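Long-range contacts in Lmo2470 protein (Listeria monocytogenes EGD-e, PDB 5HL3), which binds calcium and interacts with the host protein afadin, facilitating the crossing of basement membranes by Listeria: residues A[45-51]-A[71-77]; A[206-210]-A[230-236]; A[273-277]-A[328-333]. All coordinates share one frame. Where two conformers were deposited one is given. Residues are numbered along the deposited sequence.

The three contacts follow one another along an elongated chain, and none touches another. Contact 1 lies near the N-terminal end, where the helical cap meets the first strands of the parallel leucine-rich repeat sheet. Contact 2 joins loops of two successive repeats further along the same solenoid. Contact 3 belongs to the C-terminal DUF3244 domain; its centre is about 76 Å from that of contact 1. All three are partly buried. Contacts 1 and 2 each pair an apolar inner side with a polar outer side. Contact 3 is the most exposed and rests mainly on one side-chain hydrogen bond and a water. Parallel strand pairing occurs in contact 1 alone.

Contact 1 of 3, residues A[45-51]-A[71-77]; sequences LDALTGL and FNNVTDV. With CA (calcium ion), chain I.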
ATOM      1  N   LEU A  45      32.374   5.064  20.386  1.00 11.65           N
ATOM      2  CA  LEU A  45      31.332   4.185  19.826  1.00 11.55           C
ATOM      3  C   LEU A  45      30.106   4.146  20.747  1.00 11.75           C
ATOM      4  O   LEU A  45      28.940   4.202  20.282  1.00 11.78           O
ATOM      5  CB  LEU A  45      31.869   2.785  19.550  1.00 11.48           C
ATOM      6  CG  LEU A  45      32.940   2.668  18.480  1.00 11.39           C
ATOM      7  CD1 LEU A  45      33.537   1.277  18.534  1.00 11.46           C
ATOM      8  CD2 LEU A  45      32.435   3.006  17.060  1.00 11.29           C
ATOM      9  N   ASP A  46      30.345   4.052  22.054  1.00 11.94           N
ATOM     10  CA  ASP A  46      29.239   3.979  23.014  1.00 12.25           C
ATOM     11  C   ASP A  46      28.371   5.231  23.019  1.00 12.45           C
ATOM     12  O   ASP A  46      27.177   5.150  23.338  1.00 12.71           O
ATOM     13  CB  ASP A  46      29.772   3.727  24.430  1.00 12.49           C
ATOM     14  CG  ASP A  46      30.359   2.348  24.628  1.00 12.45           C
ATOM     15  OD1 ASP A  46      30.218   1.447  23.780  1.00 12.31           O
ATOM     16  OD2 ASP A  46      31.013   2.150  25.662  1.00 12.63           O
ATOM     17  N   ALA A  47      28.944   6.372  22.628  1.00 12.42           N
ATOM     18  CA  ALA A  47      28.153   7.603  22.533  1.00 12.70           C
ATOM     19  C   ALA A  47      27.132   7.601  21.378  1.00 12.61           C
ATOM     20  O   ALA A  47      26.266   8.470  21.338  1.00 12.92           O
ATOM     21  CB  ALA A  47      29.092   8.786  22.408  1.00 12.80           C
ATOM     22  N   LEU A  48      27.256   6.668  20.431  1.00 12.25           N
ATOM     23  CA  LEU A  48      26.323   6.599  19.300  1.00 12.19           C
ATOM     24  C   LEU A  48      25.021   5.911  19.662  1.00 12.39           C
ATOM     25  O   LEU A  48      25.007   4.809  20.247  1.00 12.41           O
ATOM     26  CB  LEU A  48      26.977   5.822  18.175  1.00 11.83           C
ATOM     27  CG  LEU A  48      28.279   6.404  17.629  1.00 11.69           C
ATOM     28  CD1 LEU A  48      28.869   5.419  16.657  1.00 11.45           C
ATOM     29  CD2 LEU A  48      28.010   7.772  16.970  1.00 11.86           C
ATOM     30  N   THR A  49      23.915   6.564  19.336  1.00 12.64           N
ATOM     31  CA  THR A  49      22.598   5.948  19.473  1.00 12.90           C
ATOM     32  C   THR A  49      21.919   5.727  18.122  1.00 12.77           C
ATOM     33  O   THR A  49      20.865   5.094  18.056  1.00 12.99           O
ATOM     34  CB  THR A  49      21.680   6.755  20.393  1.00 13.46           C
ATOM     35  OG1 THR A  49      21.551   8.106  19.883  1.00 13.82           O
ATOM     36  CG2 THR A  49      22.188   6.759  21.795  1.00 13.67           C
ATOM     37  N   GLY A  50      22.529   6.228  17.060  1.00 12.50           N
ATOM     38  CA  GLY A  50      22.027   6.038  15.691  1.00 12.39           C
ATOM     39  C   GLY A  50      23.159   6.077  14.714  1.00 12.05           C
ATOM     40  O   GLY A  50      24.221   6.651  15.016  1.00 11.96           O
ATOM     41  N   LEU A  51      22.978   5.393  13.585  1.00 11.92           N
ATOM     42  CA  LEU A  51      23.932   5.402  12.505  1.00 11.70           C
ATOM     43  C   LEU A  51      23.219   5.822  11.231  1.00 11.80           C
ATOM     44  O   LEU A  51      22.188   5.232  10.857  1.00 11.91           O
ATOM     45  CB  LEU A  51      24.541   4.026  12.272  1.00 11.54           C
ATOM     46  CG  LEU A  51      25.326   3.434  13.438  1.00 11.48           C
ATOM     47  CD1 LEU A  51      25.667   2.004  13.143  1.00 11.46           C
ATOM     48  CD2 LEU A  51      26.555   4.262  13.746  1.00 11.38           C
ATOM     49  N   PHE A  71      28.543  -1.706  18.725  1.00 12.01           N
ATOM     50  CA  PHE A  71      27.611  -0.586  18.893  1.00 11.95           C
ATOM     51  C   PHE A  71      26.611  -0.951  20.003  1.00 12.31           C
ATOM     52  O   PHE A  71      25.522  -1.471  19.744  1.00 12.54           O
ATOM     53  CB  PHE A  71      26.891  -0.302  17.573  1.00 11.84           C
ATOM     54  CG  PHE A  71      27.822   0.087  16.451  1.00 11.59           C
ATOM     55  CD1 PHE A  71      28.297   1.372  16.347  1.00 11.42           C
ATOM     56  CD2 PHE A  71      28.233  -0.854  15.505  1.00 11.63           C
ATOM     57  CE1 PHE A  71      29.150   1.734  15.325  1.00 11.29           C
ATOM     58  CE2 PHE A  71      29.084  -0.493  14.474  1.00 11.50           C
ATOM     59  CZ  PHE A  71      29.552   0.813  14.394  1.00 11.32           C
ATOM     60  N   ASN A  72      27.004  -0.666  21.227  1.00 12.43           N
ATOM     61  CA  ASN A  72      26.239  -1.054  22.391  1.00 12.86           C
ATOM     62  C   ASN A  72      24.941  -0.304  22.557  1.00 13.07           C
ATOM     63  O   ASN A  72      24.001  -0.856  23.136  1.00 13.52           O
ATOM     64  CB  ASN A  72      27.083  -0.854  23.653  1.00 12.97           C
ATOM     65  CG  ASN A  72      28.211  -1.859  23.775  1.00 12.97           C
ATOM     66  OD1 ASN A  72      27.956  -3.079  23.731  1.00 13.25           O
ATOM     67  ND2 ASN A  72      29.442  -1.377  23.931  1.00 12.74           N
ATOM     68  N   ASN A  73      24.867   0.932  22.040  1.00 12.84           N
ATOM     69  CA  ASN A  73      23.710   1.810  22.287  1.00 13.12           C
ATOM     70  C   ASN A  73      22.974   2.268  21.038  1.00 12.99           C
ATOM     71  O   ASN A  73      22.035   3.054  21.120  1.00 13.26           O
ATOM     72  CB  ASN A  73      24.162   3.015  23.104  1.00 13.20           C
ATOM     73  CG  ASN A  73      24.665   2.603  24.459  1.00 13.46           C
ATOM     74  OD1 ASN A  73      23.994   1.835  25.164  1.00 13.87           O
ATOM     75  ND2 ASN A  73      25.816   3.113  24.841  1.00 13.29           N
ATOM     76  N   VAL A  74      23.373   1.756  19.878  1.00 12.66           N
ATOM     77  CA  VAL A  74      22.682   2.127  18.630  1.00 12.56           C
ATOM     78  C   VAL A  74      21.321   1.439  18.538  1.00 12.93           C
ATOM     79  O   VAL A  74      21.204   0.214  18.660  1.00 13.10           O
ATOM     80  CB  VAL A  74      23.544   1.776  17.407  1.00 12.18           C
ATOM     81  CG1 VAL A  74      22.744   1.799  16.110  1.00 12.17           C
ATOM     82  CG2 VAL A  74      24.717   2.761  17.303  1.00 11.91           C
ATOM     83  N   THR A  75      20.285   2.250  18.345  1.00 13.15           N
ATOM     84  CA  THR A  75      18.927   1.720  18.162  1.00 13.57           C
ATOM     85  C   THR A  75      18.325   2.009  16.787  1.00 13.47           C
ATOM     86  O   THR A  75      17.276   1.481  16.474  1.00 13.80           O
ATOM     87  CB  THR A  75      17.967   2.289  19.221  1.00 14.12           C
ATOM     88  OG1 THR A  75      17.896   3.728  19.089  1.00 14.11           O
ATOM     89  CG2 THR A  75      18.412   1.914  20.634  1.00 14.35           C
ATOM     90  N   ASP A  76      18.974   2.852  15.990  0.70 13.09           N
ATOM     91  CA  ASP A  76      18.466   3.224  14.657  0.70 13.04           C
ATOM     92  C   ASP A  76      19.544   3.154  13.612  0.70 12.60           C
ATOM     93  O   ASP A  76      20.697   3.565  13.857  0.70 12.33           O
ATOM     94  CB  ASP A  76      17.937   4.659  14.634  0.70 13.24           C
ATOM     95  CG  ASP A  76      17.430   5.066  13.214  0.70 13.43           C
ATOM     96  OD1 ASP A  76      16.378   4.570  12.793  0.70 14.14           O
ATOM     97  OD2 ASP A  76      18.134   5.785  12.461  0.70 13.75           O
ATOM     98  N   VAL A  77      19.178   2.642  12.442  1.00 12.59           N
ATOM     99  CA  VAL A  77      20.043   2.653  11.260  1.00 12.30           C
ATOM    100  C   VAL A  77      19.219   3.290  10.147  1.00 12.43           C
ATOM    101  O   VAL A  77      18.132   2.823   9.848  1.00 12.69           O
ATOM    102  CB  VAL A  77      20.562   1.267  10.844  1.00 12.25           C
ATOM    103  CG1 VAL A  77      21.190   1.305   9.451  1.00 12.10           C
ATOM    104  CG2 VAL A  77      21.604   0.782  11.849  1.00 12.12           C
TER
HETATM  105 CA    CA I 408      22.410   0.936  26.526  1.00 19.58          CA
HETATM  106  O   HOH W   1      26.610   2.505  20.467  1.00  9.63           O
HETATM  107  O   HOH W   2      29.178   1.127  21.282  1.00 11.13           O
HETATM  108  O   HOH W   3      21.765  -0.339  24.707  1.00 20.27           O
HETATM  109  O   HOH W   4      24.375  -0.299  26.936  1.00 20.04           O
HETATM  110  O   HOH W   5      21.568   3.141  25.708  1.00 18.15           O
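The apolar centre is the ring of Phe71. Leu51 CD1 sits over one face of it, 4.1 Å from the Phe71 ring centroid, in a CH-pi contact. Leu48 CD1 meets the ring edge, 3.9 Å from Phe71 CE1. Leu45 CD2 also comes to 3.9 Å from Phe71 CE1. Val74 CG2 extends this centre, 4.0 Å from Leu51 CG and 3.9 Å from Leu48 CB. Met27 of helix 21-30 touches Leu48, Leu51 and Phe71.

Outside this centre the two backbones run parallel. Thr75 N donates to Thr49 O at 2.9 Å, and Leu51 N donates to Asp76 O at 2.9 Å. Leu51 and Val77 form a parallel bridge.

The polar edge lies around Asp46 and Asn73. Asn73 ND2 donates to Asp46 O, and Asn72 ND2 to Asp46 OD1, both at 2.9 Å. Water 1 accepts from Asn73 N at 2.8 Å and lies within hydrogen-bonding distance of Leu45 O and Leu48 O. Asn73 OD1 binds a calcium ion at 2.3 Å, and waters 3, 4 and 5 also coordinate the metal. The two ends of the Asn73 amide thus serve the Asp46 backbone and the calcium.

This is the start of an internalin leucine-rich repeat domain: the helical cap passes into strand 50-53, which pairs in parallel with strand 76-79.

Contact 2 of 3, residues A[206-210]-A[230-236]; sequences NTPDF and MVNYTNL
Both segments are irregular loops that run side by side in the same direction. CA atoms of Asn206 and Met230 are 5.7 Å apart, and those of Asp209 and Tyr233 are 5.3 Å apart. Asn206 is nearly fully extended (phi/psi -172/-179). Its OD1 accepts from Val231 N at 3.0 Å and, weakly, from Thr207 N. Met230 is selenomethionine; its CB lies 3.6 Å from Asn206 OD1.

Thr207 is extended, with a p rotamer. Thr207 OG1 accepts from Tyr233 OH at 2.7 Å and donates to Pro208 O at 2.8 Å. Val231 CG1 packs 3.4 Å from Thr207 O. Pro208 points its CB away, but Pro208 O lies at the edge of the Tyr233 ring, 3.5 Å from CE1.

These are equivalent loops of adjacent turns in the leucine-rich repeat solenoid, between its parallel sheet strands. Polar groups tie one turn to the next, and here the rings of Phe210 and Tyr233 point inward beside Leu219 and Leu236.

Asp209 centres an inverse gamma turn (-84/81) and has a t rotamer. Its carboxylate grips Thr234 twice: Thr234 N donates to Asp209 OD1 at 2.9 Å, and Thr234 OG1 donates to Asp209 OD2 at 2.7 Å. Water 6 links Asp209 OD1, Phe210 O and Asn235 N.

Phe210 and Tyr233 both take m rotamers. Their rings meet rim to rim, with planes at 11° and centroids 5.9 Å apart; Phe210 CD2 is 3.7 Å from Tyr233 CE1. Both touch Leu219 of strand 218-220. Phe210 CB also meets Leu236 CD2 at 4.2 Å. Water 8 joins Phe210 O to Asn235 O.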
ATOM      1  N   ASN A 206     -10.707  -8.952  -4.736  1.00 13.37           N
ATOM      2  CA  ASN A 206     -11.537  -9.174  -3.534  1.00 13.45           C
ATOM      3  C   ASN A 206     -10.555  -9.305  -2.376  1.00 13.16           C
ATOM      4  O   ASN A 206      -9.341  -9.188  -2.569  1.00 13.39           O
ATOM      5  CB  ASN A 206     -12.417 -10.437  -3.660  1.00 13.98           C
ATOM      6  CG  ASN A 206     -13.775 -10.289  -2.993  1.00 14.37           C
ATOM      7  OD1 ASN A 206     -13.962  -9.495  -2.086  1.00 13.93           O
ATOM      8  ND2 ASN A 206     -14.756 -10.987  -3.538  1.00 15.57           N
ATOM      9  N   THR A 207     -11.084  -9.533  -1.183  1.00 12.84           N
ATOM     10  CA  THR A 207     -10.251  -9.910  -0.042  1.00 12.52           C
ATOM     11  C   THR A 207     -10.976 -11.045   0.664  1.00 12.48           C
ATOM     12  O   THR A 207     -12.188 -11.250   0.468  1.00 12.57           O
ATOM     13  CB  THR A 207     -10.006  -8.794   1.005  1.00 12.40           C
ATOM     14  OG1 THR A 207     -11.140  -8.637   1.873  1.00 12.57           O
ATOM     15  CG2 THR A 207      -9.655  -7.496   0.384  1.00 12.29           C
ATOM     16  N   PRO A 208     -10.260 -11.788   1.514  1.00 12.42           N
ATOM     17  CA  PRO A 208     -10.979 -12.714   2.373  1.00 12.63           C
ATOM     18  C   PRO A 208     -11.909 -11.975   3.345  1.00 12.62           C
ATOM     19  O   PRO A 208     -11.719 -10.763   3.618  1.00 12.43           O
ATOM     20  CB  PRO A 208      -9.857 -13.408   3.165  1.00 12.66           C
ATOM     21  CG  PRO A 208      -8.632 -13.226   2.339  1.00 12.53           C
ATOM     22  CD  PRO A 208      -8.805 -11.866   1.697  1.00 12.32           C
ATOM     23  N   ASP A 209     -12.863 -12.704   3.908  1.00 12.85           N
ATOM     24  CA  ASP A 209     -13.717 -12.163   4.964  1.00 12.91           C
ATOM     25  C   ASP A 209     -12.908 -12.370   6.222  1.00 12.92           C
ATOM     26  O   ASP A 209     -13.093 -13.337   6.958  1.00 13.16           O
ATOM     27  CB  ASP A 209     -15.036 -12.926   5.024  1.00 13.20           C
ATOM     28  CG  ASP A 209     -15.987 -12.375   6.063  1.00 13.31           C
ATOM     29  OD1 ASP A 209     -15.747 -11.273   6.615  1.00 13.16           O
ATOM     30  OD2 ASP A 209     -17.013 -13.039   6.336  1.00 13.99           O
ATOM     31  N   PHE A 210     -11.979 -11.456   6.439  1.00 12.70           N
ATOM     32  CA  PHE A 210     -10.916 -11.673   7.425  1.00 12.69           C
ATOM     33  C   PHE A 210     -11.349 -12.333   8.685  1.00 12.95           C
ATOM     34  O   PHE A 210     -12.211 -11.828   9.415  1.00 13.05           O
ATOM     35  CB  PHE A 210     -10.173 -10.388   7.757  1.00 12.46           C
ATOM     36  CG  PHE A 210      -9.486  -9.770   6.576  1.00 12.22           C
ATOM     37  CD1 PHE A 210      -8.315 -10.350   6.026  1.00 12.16           C
ATOM     38  CD2 PHE A 210      -9.951  -8.596   5.993  1.00 12.10           C
ATOM     39  CE1 PHE A 210      -7.686  -9.772   4.956  1.00 11.99           C
ATOM     40  CE2 PHE A 210      -9.317  -8.035   4.927  1.00 11.93           C
ATOM     41  CZ  PHE A 210      -8.175  -8.602   4.413  1.00 11.87           C
HETATM   42  N   MSE A 230     -18.135  -7.189  -3.593  1.00 13.95           N
HETATM   43  CA  MSE A 230     -16.990  -7.701  -2.825  1.00 13.82           C
HETATM   44  C   MSE A 230     -17.511  -8.389  -1.585  1.00 13.50           C
HETATM   45  O   MSE A 230     -18.698  -8.361  -1.268  1.00 13.66           O
HETATM   46  CB  MSE A 230     -15.986  -6.603  -2.482  1.00 14.05           C
HETATM   47  CG  MSE A 230     -16.608  -5.558  -1.558  1.00 14.57           C
HETATM   48 SE   MSE A 230     -15.293  -4.243  -0.980  1.00 15.83          SE
HETATM   49  CE  MSE A 230     -14.208  -5.456   0.085  1.00 15.56           C
ATOM     50  N   VAL A 231     -16.595  -8.988  -0.850  1.00 13.05           N
ATOM     51  CA  VAL A 231     -16.928  -9.628   0.401  1.00 12.98           C
ATOM     52  C   VAL A 231     -17.622  -8.644   1.355  1.00 12.87           C
ATOM     53  O   VAL A 231     -17.239  -7.472   1.436  1.00 12.71           O
ATOM     54  CB  VAL A 231     -15.637 -10.199   1.047  1.00 12.94           C
ATOM     55  CG1 VAL A 231     -14.624  -9.135   1.386  1.00 12.76           C
ATOM     56  CG2 VAL A 231     -15.958 -11.021   2.258  1.00 13.15           C
ATOM     57  N   ASN A 232     -18.632  -9.122   2.055  1.00 13.08           N
ATOM     58  CA  ASN A 232     -19.400  -8.306   3.003  1.00 13.16           C
ATOM     59  C   ASN A 232     -18.921  -8.672   4.399  1.00 13.18           C
ATOM     60  O   ASN A 232     -19.437  -9.601   5.006  1.00 13.40           O
ATOM     61  CB  ASN A 232     -20.893  -8.526   2.787  1.00 13.42           C
ATOM     62  CG  ASN A 232     -21.776  -7.461   3.447  1.00 13.52           C
ATOM     63  OD1 ASN A 232     -21.293  -6.536   4.073  1.00 13.41           O
ATOM     64  ND2 ASN A 232     -23.103  -7.625   3.311  1.00 13.78           N
ATOM     65  N   TYR A 233     -17.896  -7.961   4.871  1.00 12.98           N
ATOM     66  CA  TYR A 233     -17.180  -8.320   6.094  1.00 12.99           C
ATOM     67  C   TYR A 233     -18.081  -8.612   7.259  1.00 13.27           C
ATOM     68  O   TYR A 233     -18.975  -7.828   7.591  1.00 13.38           O
ATOM     69  CB  TYR A 233     -16.188  -7.228   6.499  1.00 12.78           C
ATOM     70  CG  TYR A 233     -15.104  -6.971   5.501  1.00 12.53           C
ATOM     71  CD1 TYR A 233     -14.146  -7.926   5.228  1.00 12.46           C
ATOM     72  CD2 TYR A 233     -15.026  -5.764   4.813  1.00 12.39           C
ATOM     73  CE1 TYR A 233     -13.142  -7.682   4.326  1.00 12.27           C
ATOM     74  CE2 TYR A 233     -14.033  -5.516   3.894  1.00 12.21           C
ATOM     75  CZ  TYR A 233     -13.099  -6.481   3.636  1.00 12.14           C
ATOM     76  OH  TYR A 233     -12.113  -6.254   2.719  1.00 11.99           O
ATOM     77  N   THR A 234     -17.839  -9.747   7.922  1.00 13.43           N
ATOM     78  CA  THR A 234     -18.640 -10.161   9.062  1.00 13.92           C
ATOM     79  C   THR A 234     -17.947 -10.035  10.426  1.00 14.01           C
ATOM     80  O   THR A 234     -18.640 -10.115  11.449  1.00 14.36           O
ATOM     81  CB  THR A 234     -19.100 -11.637   8.915  1.00 14.29           C
ATOM     82  OG1 THR A 234     -17.961 -12.492   8.792  1.00 14.48           O
ATOM     83  CG2 THR A 234     -19.992 -11.825   7.711  1.00 14.37           C
ATOM     84  N   ASN A 235     -16.630  -9.843  10.449  0.50 13.72           N
ATOM     85  CA  ASN A 235     -15.873  -9.812  11.702  0.50 13.77           C
ATOM     86  C   ASN A 235     -14.779  -8.762  11.750  0.50 13.41           C
ATOM     87  O   ASN A 235     -13.639  -9.050  12.098  0.50 13.34           O
ATOM     88  CB  ASN A 235     -15.276 -11.191  11.994  0.50 13.98           C
ATOM     89  CG  ASN A 235     -16.331 -12.217  12.381  0.50 14.40           C
ATOM     90  OD1 ASN A 235     -16.917 -12.165  13.460  0.50 14.89           O
ATOM     91  ND2 ASN A 235     -16.550 -13.173  11.515  0.50 14.48           N
ATOM     92  N   LEU A 236     -15.132  -7.524  11.435  1.00 13.25           N
ATOM     93  CA  LEU A 236     -14.194  -6.395  11.599  1.00 13.02           C
ATOM     94  C   LEU A 236     -14.826  -5.399  12.588  1.00 13.22           C
ATOM     95  O   LEU A 236     -15.184  -4.288  12.205  1.00 13.16           O
ATOM     96  CB  LEU A 236     -13.883  -5.716  10.273  1.00 12.75           C
ATOM     97  CG  LEU A 236     -13.102  -6.545   9.246  1.00 12.56           C
ATOM     98  CD1 LEU A 236     -12.841  -5.712   8.003  1.00 12.34           C
ATOM     99  CD2 LEU A 236     -11.761  -7.039   9.780  1.00 12.49           C
TER
HETATM  100  O   HOH W   6     -14.350  -9.985   8.620  1.00 13.36           O
HETATM  101  O   HOH W   7     -14.970 -13.630   9.312  1.00 21.26           O
HETATM  102  O   HOH W   8     -11.594 -10.839  11.925  1.00 13.87           O

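Contact 3 of 3, residues A[273-277]-A[328-333]; sequences TINQG and TSALSP
Residues 328-331 form a type I beta turn, with Leu331 N donating to Thr328 O at 3.2 Å. It faces the loop that follows strand 265-274. Thr328 has a p rotamer; its OG1 lies 3.5 Å from Ile274 CD1 and bonds to Asp278 O. Thr328 O accepts from water 9 at 2.8 Å. Ser329 is nearest Gly277, with CA atoms 4.0 Å apart. Gly277 CA makes a CA-H...O contact of 3.3 Å to Ser329 O. The backbone angles of Gly277 (101/-15) would crowd a CB. Leu331 O accepts from Gln276 NE2 at 2.9 Å; Gln276 has chi1 t and chi2 m. Water 9 also donates to Leu331 O at 2.9 Å and accepts from Gly277 N at 2.8 Å. Pro333 CD rests 4.0 Å from Gln276 CG. The contact brings together two loops at one end of the mixed sheet of the DUF3244 domain. Ile274 and Leu331 both touch Ile360 of strand 350-360, while Thr328 packs on Leu338 of strand 334-345.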
ATOM      1  N   THR A 273     -31.117  -5.856 -24.500  1.00 17.97           N
ATOM      2  CA  THR A 273     -31.734  -5.823 -25.824  1.00 18.90           C
ATOM      3  C   THR A 273     -33.159  -5.279 -25.648  1.00 19.50           C
ATOM      4  O   THR A 273     -33.923  -5.812 -24.835  1.00 19.90           O
ATOM      5  CB  THR A 273     -31.747  -7.217 -26.473  1.00 19.47           C
ATOM      6  OG1 THR A 273     -30.390  -7.666 -26.608  1.00 19.37           O
ATOM      7  CG2 THR A 273     -32.430  -7.178 -27.838  1.00 20.30           C
ATOM      8  N   ILE A 274     -33.492  -4.202 -26.359  1.00 19.90           N
ATOM      9  CA  ILE A 274     -34.808  -3.590 -26.263  1.00 20.65           C
ATOM     10  C   ILE A 274     -35.346  -3.338 -27.658  1.00 21.83           C
ATOM     11  O   ILE A 274     -34.628  -3.447 -28.653  1.00 21.84           O
ATOM     12  CB  ILE A 274     -34.761  -2.250 -25.465  1.00 20.19           C
ATOM     13  CG1 ILE A 274     -34.027  -1.152 -26.257  1.00 20.13           C
ATOM     14  CG2 ILE A 274     -34.131  -2.461 -24.104  1.00 19.41           C
ATOM     15  CD1 ILE A 274     -33.856   0.163 -25.523  1.00 19.83           C
ATOM     16  N   ASN A 275     -36.622  -3.000 -27.736  1.00 23.02           N
ATOM     17  CA  ASN A 275     -37.237  -2.686 -29.020  1.00 24.51           C
ATOM     18  C   ASN A 275     -37.241  -1.197 -29.229  1.00 24.62           C
ATOM     19  O   ASN A 275     -37.296  -0.430 -28.275  1.00 24.13           O
ATOM     20  CB  ASN A 275     -38.658  -3.233 -29.074  1.00 25.98           C
ATOM     21  CG  ASN A 275     -38.688  -4.744 -29.024  1.00 26.78           C
ATOM     22  OD1 ASN A 275     -37.998  -5.419 -29.792  1.00 27.54           O
ATOM     23  ND2 ASN A 275     -39.463  -5.289 -28.092  1.00 27.59           N
ATOM     24  N   GLN A 276     -37.154  -0.800 -30.486  1.00 25.32           N
ATOM     25  CA  GLN A 276     -37.198   0.606 -30.870  1.00 25.93           C
ATOM     26  C   GLN A 276     -38.443   1.243 -30.241  1.00 26.24           C
ATOM     27  O   GLN A 276     -39.539   0.690 -30.339  1.00 27.02           O
ATOM     28  CB  GLN A 276     -37.245   0.718 -32.408  1.00 27.20           C
ATOM     29  CG  GLN A 276     -36.853   2.084 -32.947  1.00 28.00           C
ATOM     30  CD  GLN A 276     -37.890   3.164 -32.702  1.00 29.02           C
ATOM     31  OE1 GLN A 276     -39.106   2.950 -32.875  1.00 30.53           O
ATOM     32  NE2 GLN A 276     -37.417   4.355 -32.341  1.00 29.33           N
ATOM     33  N   GLY A 277     -38.257   2.385 -29.576  1.00 25.78           N
ATOM     34  CA  GLY A 277     -39.351   3.067 -28.871  1.00 26.09           C
ATOM     35  C   GLY A 277     -39.370   2.838 -27.370  1.00 25.39           C
ATOM     36  O   GLY A 277     -40.059   3.556 -26.645  1.00 25.96           O
ATOM     37  N   THR A 328     -34.344   6.180 -23.901  1.00 20.58           N
ATOM     38  CA  THR A 328     -33.798   5.753 -25.206  1.00 20.69           C
ATOM     39  C   THR A 328     -34.889   5.608 -26.276  1.00 21.84           C
ATOM     40  O   THR A 328     -34.624   5.083 -27.346  1.00 21.92           O
ATOM     41  CB  THR A 328     -33.115   4.368 -25.050  1.00 19.85           C
ATOM     42  OG1 THR A 328     -33.992   3.487 -24.341  1.00 19.67           O
ATOM     43  CG2 THR A 328     -31.804   4.478 -24.302  1.00 19.01           C
ATOM     44  N   SER A 329     -36.096   6.098 -26.003  1.00 22.75           N
ATOM     45  CA  SER A 329     -37.242   5.840 -26.874  1.00 24.02           C
ATOM     46  C   SER A 329     -37.171   6.458 -28.280  1.00 24.95           C
ATOM     47  O   SER A 329     -37.836   5.963 -29.197  1.00 25.87           O
ATOM     48  CB  SER A 329     -38.532   6.253 -26.173  1.00 24.71           C
ATOM     49  OG  SER A 329     -38.622   7.658 -26.031  1.00 25.45           O
ATOM     50  N   ALA A 330     -36.369   7.507 -28.457  1.00 25.14           N
ATOM     51  CA  ALA A 330     -36.263   8.157 -29.776  1.00 26.27           C
ATOM     52  C   ALA A 330     -35.136   7.591 -30.648  1.00 26.17           C
ATOM     53  O   ALA A 330     -35.041   7.946 -31.821  1.00 27.32           O
ATOM     54  CB  ALA A 330     -36.100   9.668 -29.622  1.00 26.81           C
ATOM     55  N   LEU A 331     -34.310   6.703 -30.094  1.00 25.39           N
ATOM     56  CA  LEU A 331     -33.169   6.137 -30.842  1.00 25.34           C
ATOM     57  C   LEU A 331     -33.616   5.132 -31.888  1.00 25.86           C
ATOM     58  O   LEU A 331     -34.584   4.398 -31.684  1.00 26.09           O
ATOM     59  CB  LEU A 331     -32.183   5.457 -29.891  1.00 24.33           C
ATOM     60  CG  LEU A 331     -31.594   6.332 -28.785  1.00 24.00           C
ATOM     61  CD1 LEU A 331     -30.623   5.566 -27.910  1.00 22.99           C
ATOM     62  CD2 LEU A 331     -30.904   7.551 -29.371  1.00 24.80           C
ATOM     63  N   SER A 332     -32.903   5.094 -33.008  1.00 26.20           N
ATOM     64  CA  SER A 332     -33.222   4.155 -34.071  1.00 26.73           C
ATOM     65  C   SER A 332     -32.515   2.813 -33.786  1.00 25.57           C
ATOM     66  O   SER A 332     -31.654   2.731 -32.890  1.00 24.57           O
ATOM     67  CB  SER A 332     -32.783   4.731 -35.419  1.00 27.96           C
ATOM     68  OG  SER A 332     -31.386   4.952 -35.419  1.00 28.30           O
ATOM     69  N   PRO A 333     -32.885   1.747 -34.520  1.00 25.56           N
ATOM     70  CA  PRO A 333     -32.239   0.454 -34.262  1.00 24.83           C
ATOM     71  C   PRO A 333     -30.722   0.504 -34.438  1.00 24.42           C
ATOM     72  O   PRO A 333     -30.217   1.233 -35.289  1.00 25.16           O
ATOM     73  CB  PRO A 333     -32.888  -0.478 -35.297  1.00 25.63           C
ATOM     74  CG  PRO A 333     -34.197   0.166 -35.593  1.00 26.38           C
ATOM     75  CD  PRO A 333     -33.916   1.634 -35.565  1.00 26.57           C
TER
HETATM   76  O   HOH W   9     -35.613   3.259 -29.257  1.00 22.90           O